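Local coordinates for protein mandalate racemase/muconate lactonizing enzyme (Unidentified, PDB 4E4U) that is probably an isomerase or related enzyme of the mandelate racemase/muconate lactonizing enzyme family, although its substrate is not established, at residues 42-47 with 86-91. Sequence-based numbering, arbitrary orientation.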
loop_
_atom_site.group_PDB
_atom_site.type_symbol
_atom_site.label_atom_id
_atom_site.label_comp_id
_atom_site.label_asym_id
_atom_site.label_seq_id
_atom_site.Cartn_x
_atom_site.Cartn_y
_atom_site.Cartn_z
ATOM N N SER A 42 -35.717 -1.955 12.498
ATOM C CA SER A 42 -34.936 -1.136 13.417
ATOM C C SER A 42 -35.384 -1.416 14.837
ATOM O O SER A 42 -36.568 -1.286 15.152
ATOM C CB SER A 42 -35.147 0.349 13.114
ATOM O OG SER A 42 -34.252 1.144 13.865
ATOM N N ALA A 43 -34.440 -1.785 15.696
ATOM C CA ALA A 43 -34.775 -2.110 17.079
ATOM C C ALA A 43 -33.791 -1.529 18.085
ATOM O O ALA A 43 -33.693 -2.015 19.210
ATOM C CB ALA A 43 -34.911 -3.622 17.261
ATOM N N THR A 44 -33.060 -0.492 17.689
ATOM C CA THR A 44 -32.252 0.250 18.653
ATOM C C THR A 44 -33.130 0.703 19.820
ATOM O O THR A 44 -32.734 0.596 20.991
ATOM C CB THR A 44 -31.608 1.473 17.998
ATOM O OG1 THR A 44 -30.892 1.063 16.830
ATOM C CG2 THR A 44 -30.646 2.154 18.957
ATOM N N PHE A 45 -34.321 1.202 19.475
ATOM C CA PHE A 45 -35.322 1.659 20.436
ATOM C C PHE A 45 -36.579 0.833 20.255
ATOM O O PHE A 45 -36.846 0.353 19.151
ATOM C CB PHE A 45 -35.666 3.137 20.216
ATOM C CG PHE A 45 -34.466 4.004 20.008
ATOM C CD1 PHE A 45 -33.524 4.160 21.017
ATOM C CD2 PHE A 45 -34.266 4.660 18.800
ATOM C CE1 PHE A 45 -32.400 4.956 20.822
ATOM C CE2 PHE A 45 -33.143 5.452 18.600
ATOM C CZ PHE A 45 -32.207 5.602 19.616
ATOM N N GLY A 46 -37.353 0.688 21.332
ATOM C CA GLY A 46 -38.580 -0.092 21.318
ATOM C C GLY A 46 -39.732 0.551 20.569
ATOM O O GLY A 46 -39.661 1.718 20.188
ATOM N N PRO A 47 -40.796 -0.219 20.334
ATOM C CA PRO A 47 -41.942 0.239 19.542
ATOM C C PRO A 47 -42.658 1.480 20.096
ATOM O O PRO A 47 -43.249 2.214 19.305
ATOM C CB PRO A 47 -42.869 -0.986 19.525
ATOM C CG PRO A 47 -42.385 -1.864 20.660
ATOM C CD PRO A 47 -40.911 -1.641 20.697
ATOM N N PRO A 86 -24.816 8.010 8.122
ATOM C CA PRO A 86 -25.913 7.097 8.469
ATOM C C PRO A 86 -26.374 7.190 9.926
ATOM O O PRO A 86 -25.546 7.088 10.837
ATOM C CB PRO A 86 -25.313 5.716 8.188
ATOM C CG PRO A 86 -24.296 5.976 7.117
ATOM C CD PRO A 86 -23.682 7.306 7.501
ATOM N N ASP A 87 -27.677 7.399 10.121
ATOM C CA ASP A 87 -28.333 7.230 11.412
ATOM C C ASP A 87 -29.164 5.955 11.278
ATOM O O ASP A 87 -30.118 5.903 10.499
ATOM C CB ASP A 87 -29.207 8.445 11.758
ATOM C CG ASP A 87 -29.977 8.259 13.066
ATOM O OD1 ASP A 87 -30.732 7.259 13.177
ATOM O OD2 ASP A 87 -29.840 9.112 13.980
ATOM N N LEU A 88 -28.777 4.924 12.018
ATOM C CA LEU A 88 -29.308 3.581 11.796
ATOM C C LEU A 88 -30.841 3.508 11.899
ATOM O O LEU A 88 -31.497 2.876 11.068
ATOM C CB LEU A 88 -28.664 2.608 12.784
ATOM C CG LEU A 88 -29.009 1.130 12.616
ATOM C CD1 LEU A 88 -28.451 0.572 11.310
ATOM C CD2 LEU A 88 -28.478 0.350 13.798
ATOM N N THR A 89 -31.418 4.150 12.909
ATOM C CA THR A 89 -32.869 4.114 13.055
ATOM C C THR A 89 -33.543 4.890 11.933
ATOM O O THR A 89 -34.538 4.424 11.369
ATOM C CB THR A 89 -33.325 4.624 14.438
ATOM O OG1 THR A 89 -32.815 3.753 15.454
ATOM C CG2 THR A 89 -34.840 4.667 14.535
ATOM N N MET A 90 -32.990 6.049 11.579
ATOM C CA MET A 90 -33.563 6.846 10.493
ATOM C C MET A 90 -33.541 6.057 9.195
ATOM O O MET A 90 -34.494 6.095 8.424
ATOM C CB MET A 90 -32.797 8.155 10.310
ATOM C CG MET A 90 -33.213 8.946 9.069
ATOM S SD MET A 90 -34.959 9.427 9.053
ATOM C CE MET A 90 -34.822 11.112 9.648
ATOM N N MET A 91 -32.456 5.332 8.949
ATOM C CA MET A 91 -32.372 4.554 7.728
ATOM C C MET A 91 -33.410 3.435 7.693
ATOM O O MET A 91 -33.996 3.166 6.644
ATOM C CB MET A 91 -30.961 4.034 7.515
ATOM C CG MET A 91 -29.955 5.132 7.167
ATOM S SD MET A 91 -30.288 5.987 5.610
ATOM C CE MET A 91 -31.215 7.428 6.135
HETATM O O HOH W 1 -34.727 1.862 16.490
#
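The F45 ring meets T89 at an oblique angle, its CE2 lying 3.6 Å from T89 OG1, while T44 CG2 of its own loop sits 3.7 Å above one ring face, offset toward the rim. A chi1 of -45° sets CG of F45 anti to its carbonyl carbon and beside the backbone N; the side chain also packs on I53 of helix 47-61. T89 OG1 is the hub here: T44 OG1 lies 3.6 Å from T89 OG1, and S42 OG comes within 3.4 Å of T89 CA. A water ties the two segments together, gripped by three groups: it donates to T89 OG1 (2.9 Å), accepts from the backbone N of F45, and bonds S42 OG at 2.8 Å. S42 gets there because its OG stands anti to the backbone N (chi1 -171°). In the fold, this joins the loop after the three-stranded antiparallel sheet to the first turn of helix 88-109, both within the N-terminal domain of the enolase-type architecture, whose other part is the barrel domain. D87 caps that helix: OD1 accepts from M90 N at 3.0 Å, on the anti side and 34° out of the carboxylate plane. Its other oxygen, OD2, reaches across to a second subunit and takes the hydroxyls of T44 and T89 there, while D87 of that subunit bonds T44 OG1 and T89 OG1 here, so the contact is part of a subunit interface. L88 CD2 makes a loose van der Waals approach to T44 OG1 at 3.9 Å.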